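PDB 3BTV: Galactose/lactose metabolism regulatory protein GAL80 from Saccharomyces cerevisiae, which represses the galactose and lactose metabolic genes of yeast by binding the activator GAL4 and blocking its transcriptional activation when no inducing sugar is present. Local coordinates for residues S88-I93 with K114-L119; G189-V194 with E244-R249. The protein carries 1 engineered substitution. All blocks are in the same frame, centred on the assembly; numbering follows the deposited sequence.

Overall arrangement
Contacts 1 and 2 lie in different parts of the chain. Their centres are 44 Å apart, their nearest atoms about 30 Å, and they do not touch. Contact 1 belongs to the NAD-binding Rossmann region and sits where strands 92-95 and 121-125 begin. Rossmann domains bind dinucleotides at the other, C-terminal end of their strands, so contact 1 is probably remote from any nucleotide pocket here. Contact 2 follows in sequence, in the C-terminal region. It joins two strands of a small surface sheet that is separate from the large mixed sheet. Only contact 2 reaches the second subunit, where Tyr190 packs on Thr302 of that chain.

Contact 1: S88-I93 with K114-L119; sequences STIDMI and KNNPNL
Asn116 makes the central bond. Asn116 ND2 donates to Ile90 O at 2.7 Å, and the bond is fairly straight (162° at the hydrogen). It uses a lone pair of the carbonyl, and that oxygen lies close to the amide plane of Asn116. CG is anti to the backbone N (chi1 -176°), which carries the amide across to the 88-93 segment. On the other branch, Asn116 OD1 rests against Ser88 CA at 3.3 Å. Asn116 OD1 also accepts from Asn118 N at 2.9 Å, with the donor above the carbonyl plane. This is an Asx turn, and it holds the amide on both branches. It sits within a type I turn from Asn116 to Leu119, whose backbone bond is weak.

Asn118 OD1 lies 2.8 Å from Ser88 O. Both are acceptors, so they do not bond. Arg22 NH2 gives each a weak hydrogen bond and forms a salt bridge with Asp91 OD1, so its charge probably eases the repulsion. The Asp91 carboxylate stands at 84° to the Asn118 amide, with Asp91 OD1 3.7 Å from Asn118 CB.

Leu119 CD1 packs on Ile93 CG1 at 3.7 Å, the Leu119 and Ile93 side chains crossing at about a right angle. The same methyl group lies against the backbone oxygen of Asp91.

The contact closes a beta-alpha-beta crossover of the Rossmann fold: strand 92-95, helix 102-112, the 114-119 loop, then the adjacent parallel strand 121-125.

Contact 2: G189-V194 with E244-R249; sequences GYERPV and ELIDER
Four backbone hydrogen bonds join the segments. Glu244 N donates to Tyr190 O at 2.8 Å, and Arg192 N to Glu244 O at 2.6 Å. In both, the donor stands above the carbonyl plane. Ile246 N donates to Arg192 O, whose position is less certain. Val194 N reaches Ile246 O at 2.9 Å, in the carbonyl plane. Arg192 thus uses both its N and its O on the partner strand. A CA-H...O contact adds to these, from Pro193 CA to Ile246 O at 3.2 Å.

This is parallel pairing, with Glu191, Arg192 and Pro193 opposite Glu244, Leu245 and Ile246. Strand 191-193 is the edge of a three-stranded mixed sheet within this chain. Strand 242-246 is central, with 255-258 antiparallel beyond it.

Side-chain contacts lie on both faces. Ile246 CG1 takes the crowded position between N and the carbonyl carbon (chi1 52°), 4.0 Å from Pro193 CD, the two side chains side by side. The Ile246 CG2 methyl group packs against the carboxylate end of Glu191, 3.5 Å from Glu191 CD, crossing at about a right angle. On the other face Leu245 CD2 approaches Val194 CA at 3.5 Å.

Charged ends find partners outside the segments. Arg192 NE donates to Gln243 OE1, and its guanidinium makes a cation-pi contact with Tyr201. Glu191 OE2 forms a salt bridge with Arg252 NE. An alanine here would remove the carboxylate and so that bridge, and would probably loosen the packing against Ile246 CG2. Glu244, bent at chi2, pairs with Arg256.

Contact 1: S88-I93 with K114-L119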
ATOM      1  N   SER B  88      11.740 -45.804 -20.065  1.00101.49           N
ATOM      2  CA  SER B  88      11.654 -46.265 -18.688  1.00 98.09           C
ATOM      3  C   SER B  88      12.953 -45.984 -17.946  1.00 96.80           C
ATOM      4  O   SER B  88      13.114 -46.371 -16.790  1.00101.33           O
ATOM      5  CB  SER B  88      11.329 -47.756 -18.643  1.00106.21           C
ATOM      6  OG  SER B  88      12.134 -48.476 -19.562  1.00112.58           O
ATOM      7  N   THR B  89      13.877 -45.303 -18.616  1.00102.48           N
ATOM      8  CA  THR B  89      15.137 -44.912 -17.995  1.00 93.92           C
ATOM      9  C   THR B  89      14.958 -43.642 -17.175  1.00 92.05           C
ATOM     10  O   THR B  89      15.921 -43.117 -16.618  1.00107.08           O
ATOM     11  CB  THR B  89      16.235 -44.675 -19.046  1.00 98.68           C
ATOM     12  OG1 THR B  89      15.829 -43.628 -19.936  1.00 99.70           O
ATOM     13  CG2 THR B  89      16.489 -45.945 -19.848  1.00 99.50           C
ATOM     14  N   ILE B  90      13.719 -43.161 -17.098  1.00 99.40           N
ATOM     15  CA  ILE B  90      13.418 -41.877 -16.469  1.00 81.66           C
ATOM     16  C   ILE B  90      12.557 -42.003 -15.214  1.00 82.22           C
ATOM     17  O   ILE B  90      11.502 -42.638 -15.231  1.00 93.30           O
ATOM     18  CB  ILE B  90      12.683 -40.933 -17.439  1.00 70.23           C
ATOM     19  CG1 ILE B  90      13.469 -40.772 -18.741  1.00 82.10           C
ATOM     20  CG2 ILE B  90      12.450 -39.579 -16.781  1.00 66.16           C
ATOM     21  CD1 ILE B  90      12.701 -40.032 -19.823  1.00 91.61           C
ATOM     22  N   ASP B  91      13.001 -41.371 -14.133  1.00 81.94           N
ATOM     23  CA  ASP B  91      12.262 -41.384 -12.871  1.00 98.77           C
ATOM     24  C   ASP B  91      11.596 -40.039 -12.592  1.00 82.80           C
ATOM     25  O   ASP B  91      10.476 -39.975 -12.079  1.00 76.75           O
ATOM     26  CB  ASP B  91      13.195 -41.732 -11.716  1.00107.64           C
ATOM     27  CG  ASP B  91      13.951 -43.018 -11.951  1.00113.72           C
ATOM     28  OD1 ASP B  91      13.388 -43.933 -12.590  1.00115.76           O
ATOM     29  OD2 ASP B  91      15.109 -43.112 -11.490  1.00117.86           O
ATOM     30  N   MET B  92      12.301 -38.963 -12.916  1.00 78.89           N
ATOM     31  CA  MET B  92      11.764 -37.624 -12.738  1.00 67.77           C
ATOM     32  C   MET B  92      11.863 -36.811 -14.020  1.00 80.44           C
ATOM     33  O   MET B  92      12.944 -36.671 -14.593  1.00 79.17           O
ATOM     34  CB  MET B  92      12.489 -36.891 -11.612  1.00 65.46           C
ATOM     35  CG  MET B  92      12.117 -35.409 -11.529  1.00 66.78           C
ATOM     36  SD  MET B  92      12.902 -34.503 -10.171  1.00 76.13           S
ATOM     37  CE  MET B  92      12.037 -35.198  -8.774  1.00211.67           C
ATOM     38  N   ILE B  93      10.734 -36.274 -14.469  1.00 71.80           N
ATOM     39  CA  ILE B  93      10.732 -35.412 -15.644  1.00 69.60           C
ATOM     40  C   ILE B  93      10.710 -33.951 -15.213  1.00 58.18           C
ATOM     41  O   ILE B  93       9.918 -33.560 -14.354  1.00 72.15           O
ATOM     42  CB  ILE B  93       9.546 -35.718 -16.582  1.00 67.76           C
ATOM     43  CG1 ILE B  93       9.757 -37.073 -17.268  1.00 78.54           C
ATOM     44  CG2 ILE B  93       9.388 -34.625 -17.620  1.00 70.41           C
ATOM     45  CD1 ILE B  93       8.555 -37.565 -18.052  1.00 83.40           C
ATOM     46  N   LYS B 114       2.623 -42.924 -19.804  1.00101.01           N
ATOM     47  CA  LYS B 114       2.000 -44.137 -19.297  1.00106.86           C
ATOM     48  C   LYS B 114       2.822 -45.382 -19.613  1.00 99.80           C
ATOM     49  O   LYS B 114       2.660 -46.414 -18.966  1.00104.97           O
ATOM     50  CB  LYS B 114       0.557 -44.252 -19.798  1.00107.51           C
ATOM     51  CG  LYS B 114      -0.299 -43.061 -19.366  1.00104.34           C
ATOM     52  CD  LYS B 114      -1.783 -43.261 -19.639  1.00116.34           C
ATOM     53  CE  LYS B 114      -2.600 -42.142 -18.995  1.00111.92           C
ATOM     54  NZ  LYS B 114      -4.059 -42.263 -19.278  1.00119.26           N
ATOM     55  N   ASN B 115       3.725 -45.265 -20.585  1.00109.60           N
ATOM     56  CA  ASN B 115       4.606 -46.369 -20.973  1.00 98.29           C
ATOM     57  C   ASN B 115       5.855 -46.453 -20.097  1.00104.61           C
ATOM     58  O   ASN B 115       6.729 -47.297 -20.319  1.00113.55           O
ATOM     59  CB  ASN B 115       5.020 -46.238 -22.444  1.00 98.91           C
ATOM     60  CG  ASN B 115       3.832 -46.115 -23.377  1.00123.81           C
ATOM     61  OD1 ASN B 115       3.972 -45.686 -24.522  1.00130.87           O
ATOM     62  ND2 ASN B 115       2.655 -46.492 -22.890  1.00133.36           N
ATOM     63  N   ASN B 116       5.941 -45.565 -19.113  1.00 92.01           N
ATOM     64  CA  ASN B 116       7.054 -45.568 -18.170  1.00 90.89           C
ATOM     65  C   ASN B 116       6.596 -45.912 -16.759  1.00 92.64           C
ATOM     66  O   ASN B 116       6.116 -45.047 -16.029  1.00100.62           O
ATOM     67  CB  ASN B 116       7.761 -44.213 -18.163  1.00 99.09           C
ATOM     68  CG  ASN B 116       8.981 -44.196 -17.257  1.00105.71           C
ATOM     69  OD1 ASN B 116       9.334 -45.205 -16.645  1.00109.19           O
ATOM     70  ND2 ASN B 116       9.636 -43.043 -17.175  1.00107.20           N
ATOM     71  N   PRO B 117       6.753 -47.184 -16.370  1.00105.60           N
ATOM     72  CA  PRO B 117       6.367 -47.699 -15.051  1.00 94.53           C
ATOM     73  C   PRO B 117       7.209 -47.104 -13.927  1.00 90.22           C
ATOM     74  O   PRO B 117       6.829 -47.185 -12.756  1.00 99.56           O
ATOM     75  CB  PRO B 117       6.647 -49.203 -15.170  1.00 93.07           C
ATOM     76  CG  PRO B 117       6.669 -49.479 -16.638  1.00 97.70           C
ATOM     77  CD  PRO B 117       7.246 -48.253 -17.255  1.00100.07           C
ATOM     78  N   ASN B 118       8.342 -46.507 -14.282  1.00 95.99           N
ATOM     79  CA  ASN B 118       9.265 -45.979 -13.286  1.00 95.29           C
ATOM     80  C   ASN B 118       9.040 -44.503 -12.948  1.00 96.20           C
ATOM     81  O   ASN B 118       9.545 -44.011 -11.937  1.00 94.19           O
ATOM     82  CB  ASN B 118      10.707 -46.206 -13.740  1.00 95.98           C
ATOM     83  CG  ASN B 118      10.981 -47.655 -14.094  1.00106.56           C
ATOM     84  OD1 ASN B 118      11.596 -47.953 -15.118  1.00 98.49           O
ATOM     85  ND2 ASN B 118      10.511 -48.567 -13.251  1.00101.63           N
ATOM     86  N   LEU B 119       8.290 -43.797 -13.789  1.00 95.26           N
ATOM     87  CA  LEU B 119       8.051 -42.375 -13.557  1.00 84.18           C
ATOM     88  C   LEU B 119       7.427 -42.137 -12.189  1.00 82.35           C
ATOM     89  O   LEU B 119       6.371 -42.684 -11.870  1.00 97.24           O
ATOM     90  CB  LEU B 119       7.169 -41.763 -14.649  1.00 82.46           C
ATOM     91  CG  LEU B 119       7.114 -40.230 -14.594  1.00 70.67           C
ATOM     92  CD1 LEU B 119       8.458 -39.622 -14.973  1.00 70.73           C
ATOM     93  CD2 LEU B 119       6.012 -39.676 -15.477  1.00 84.36           C
TER

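Contact 2: G189-V194 with E244-R249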
ATOM      1  N   GLY B 189       8.561  -1.315 -17.443  1.00 62.97           N
ATOM      2  CA  GLY B 189       8.534   0.124 -17.268  1.00 62.91           C
ATOM      3  C   GLY B 189       8.504   0.816 -18.620  1.00 70.46           C
ATOM      4  O   GLY B 189       8.063   0.231 -19.608  1.00 62.55           O
ATOM      5  N   TYR B 190       8.982   2.057 -18.670  1.00 52.97           N
ATOM      6  CA  TYR B 190       8.931   2.849 -19.904  1.00 57.25           C
ATOM      7  C   TYR B 190       9.895   2.372 -20.996  1.00 59.10           C
ATOM      8  O   TYR B 190       9.968   2.961 -22.072  1.00 69.74           O
ATOM      9  CB  TYR B 190       9.213   4.318 -19.594  1.00 67.37           C
ATOM     10  CG  TYR B 190       8.195   4.955 -18.682  1.00 66.81           C
ATOM     11  CD1 TYR B 190       8.423   5.065 -17.313  1.00 65.35           C
ATOM     12  CD2 TYR B 190       7.003   5.448 -19.192  1.00 62.37           C
ATOM     13  CE1 TYR B 190       7.483   5.657 -16.480  1.00 56.60           C
ATOM     14  CE2 TYR B 190       6.064   6.035 -18.380  1.00 53.25           C
ATOM     15  CZ  TYR B 190       6.303   6.138 -17.022  1.00 67.14           C
ATOM     16  OH  TYR B 190       5.360   6.725 -16.212  1.00 59.89           O
ATOM     17  N   GLU B 191      10.635   1.305 -20.728  1.00 68.11           N
ATOM     18  CA  GLU B 191      11.653   0.873 -21.676  1.00 78.11           C
ATOM     19  C   GLU B 191      11.788  -0.637 -21.775  1.00 86.96           C
ATOM     20  O   GLU B 191      11.539  -1.369 -20.812  1.00 78.66           O
ATOM     21  CB  GLU B 191      13.013   1.479 -21.317  1.00 82.40           C
ATOM     22  CG  GLU B 191      13.107   2.986 -21.480  1.00 85.97           C
ATOM     23  CD  GLU B 191      14.332   3.555 -20.786  1.00 99.72           C
ATOM     24  OE1 GLU B 191      15.008   2.800 -20.057  1.00 80.57           O
ATOM     25  OE2 GLU B 191      14.623   4.755 -20.963  1.00112.20           O
ATOM     26  N   ARG B 192      12.193  -1.089 -22.957  1.00 90.11           N
ATOM     27  CA  ARG B 192      12.488  -2.491 -23.194  1.00 88.40           C
ATOM     28  C   ARG B 192      13.765  -2.589 -23.999  1.00100.46           C
ATOM     29  O   ARG B 192      13.942  -1.853 -24.962  1.00 99.70           O
ATOM     30  CB  ARG B 192      11.358  -3.156 -23.972  1.00 77.89           C
ATOM     31  CG  ARG B 192      11.583  -4.639 -24.221  1.00 79.64           C
ATOM     32  CD  ARG B 192      10.571  -5.173 -25.205  1.00 81.37           C
ATOM     33  NE  ARG B 192       9.221  -4.712 -24.895  1.00 79.73           N
ATOM     34  CZ  ARG B 192       8.205  -4.771 -25.751  1.00 81.55           C
ATOM     35  NH1 ARG B 192       8.392  -5.267 -26.964  1.00 83.31           N
ATOM     36  NH2 ARG B 192       7.006  -4.330 -25.401  1.00 67.37           N
ATOM     37  N   PRO B 193      14.668  -3.491 -23.596  1.00104.04           N
ATOM     38  CA  PRO B 193      15.866  -3.797 -24.388  1.00101.30           C
ATOM     39  C   PRO B 193      15.505  -4.414 -25.739  1.00 96.16           C
ATOM     40  O   PRO B 193      14.736  -5.375 -25.787  1.00 87.45           O
ATOM     41  CB  PRO B 193      16.606  -4.818 -23.520  1.00 80.02           C
ATOM     42  CG  PRO B 193      16.135  -4.536 -22.123  1.00 78.03           C
ATOM     43  CD  PRO B 193      14.695  -4.134 -22.272  1.00 86.38           C
ATOM     44  N   VAL B 194      16.049  -3.864 -26.820  1.00122.52           N
ATOM     45  CA  VAL B 194      15.783  -4.378 -28.159  1.00126.87           C
ATOM     46  C   VAL B 194      15.993  -5.889 -28.224  1.00117.69           C
ATOM     47  O   VAL B 194      15.280  -6.594 -28.937  1.00119.67           O
ATOM     48  CB  VAL B 194      16.679  -3.693 -29.206  1.00128.51           C
ATOM     49  CG1 VAL B 194      18.146  -3.869 -28.843  1.00126.35           C
ATOM     50  CG2 VAL B 194      16.389  -4.238 -30.594  1.00138.18           C
ATOM     51  N   GLU B 244       9.823   2.067 -24.770  1.00 74.20           N
ATOM     52  CA  GLU B 244      10.967   2.521 -25.552  1.00 62.12           C
ATOM     53  C   GLU B 244      12.032   1.451 -25.556  1.00 61.01           C
ATOM     54  O   GLU B 244      12.459   0.986 -24.499  1.00 73.39           O
ATOM     55  CB  GLU B 244      11.553   3.786 -24.932  1.00 71.47           C
ATOM     56  CG  GLU B 244      10.609   4.974 -24.946  1.00 69.92           C
ATOM     57  CD  GLU B 244      10.627   5.700 -26.282  1.00 72.98           C
ATOM     58  OE1 GLU B 244      11.405   5.293 -27.172  1.00 75.14           O
ATOM     59  OE2 GLU B 244       9.866   6.683 -26.440  1.00 78.12           O
ATOM     60  N   LEU B 245      12.458   1.053 -26.750  1.00 69.65           N
ATOM     61  CA  LEU B 245      13.560   0.109 -26.882  1.00 72.19           C
ATOM     62  C   LEU B 245      14.864   0.736 -26.373  1.00 83.19           C
ATOM     63  O   LEU B 245      15.140   1.905 -26.643  1.00 74.39           O
ATOM     64  CB  LEU B 245      13.704  -0.327 -28.345  1.00 74.29           C
ATOM     65  CG  LEU B 245      12.647  -1.297 -28.880  1.00 68.98           C
ATOM     66  CD1 LEU B 245      12.838  -1.544 -30.369  1.00 75.51           C
ATOM     67  CD2 LEU B 245      12.718  -2.614 -28.112  1.00 84.41           C
ATOM     68  N   ILE B 246      15.655  -0.034 -25.631  1.00 79.92           N
ATOM     69  CA  ILE B 246      16.974   0.419 -25.186  1.00 73.62           C
ATOM     70  C   ILE B 246      18.078  -0.578 -25.580  1.00 93.30           C
ATOM     71  O   ILE B 246      17.807  -1.763 -25.815  1.00 85.37           O
ATOM     72  CB  ILE B 246      17.025   0.656 -23.653  1.00 62.86           C
ATOM     73  CG1 ILE B 246      16.524  -0.578 -22.896  1.00 68.16           C
ATOM     74  CG2 ILE B 246      16.212   1.876 -23.273  1.00 73.11           C
ATOM     75  CD1 ILE B 246      16.941  -0.620 -21.430  1.00 68.91           C
ATOM     76  N   ASP B 247      19.319  -0.094 -25.654  1.00 89.58           N
ATOM     77  CA  ASP B 247      20.463  -0.954 -25.952  1.00 92.17           C
ATOM     78  C   ASP B 247      21.104  -1.479 -24.673  1.00 96.97           C
ATOM     79  O   ASP B 247      20.643  -1.182 -23.560  1.00 85.62           O
ATOM     80  CB  ASP B 247      21.504  -0.215 -26.799  1.00102.32           C
ATOM     81  CG  ASP B 247      22.178   0.922 -26.048  1.00114.11           C
ATOM     82  OD1 ASP B 247      21.900   1.108 -24.841  1.00103.61           O
ATOM     83  OD2 ASP B 247      22.991   1.637 -26.670  1.00120.88           O
ATOM     84  N   GLU B 248      22.172  -2.255 -24.841  1.00101.30           N
ATOM     85  CA  GLU B 248      22.856  -2.895 -23.723  1.00111.77           C
ATOM     86  C   GLU B 248      23.416  -1.862 -22.744  1.00 98.63           C
ATOM     87  O   GLU B 248      23.541  -2.124 -21.543  1.00 88.71           O
ATOM     88  CB  GLU B 248      23.982  -3.782 -24.252  1.00129.78           C
ATOM     89  CG  GLU B 248      23.575  -4.606 -25.459  1.00149.31           C
ATOM     90  CD  GLU B 248      24.696  -4.753 -26.462  1.00167.94           C
ATOM     91  OE1 GLU B 248      25.822  -4.306 -26.166  1.00170.17           O
ATOM     92  OE2 GLU B 248      24.449  -5.309 -27.552  1.00178.15           O
ATOM     93  N   ARG B 249      23.739  -0.683 -23.266  1.00108.42           N
ATOM     94  CA  ARG B 249      24.346   0.367 -22.460  1.00115.75           C
ATOM     95  C   ARG B 249      23.297   1.117 -21.646  1.00112.58           C
ATOM     96  O   ARG B 249      23.628   1.835 -20.705  1.00108.15           O
ATOM     97  CB  ARG B 249      25.119   1.329 -23.358  1.00126.02           C
ATOM     98  CG  ARG B 249      25.695   0.654 -24.590  1.00138.42           C
ATOM     99  CD  ARG B 249      26.784   1.484 -25.242  1.00153.29           C
ATOM    100  NE  ARG B 249      28.028   1.449 -24.477  1.00162.33           N
ATOM    101  CZ  ARG B 249      29.208   1.839 -24.952  1.00160.91           C
ATOM    102  NH1 ARG B 249      29.311   2.291 -26.195  1.00149.83           N
ATOM    103  NH2 ARG B 249      30.287   1.774 -24.184  1.00162.06           N
TER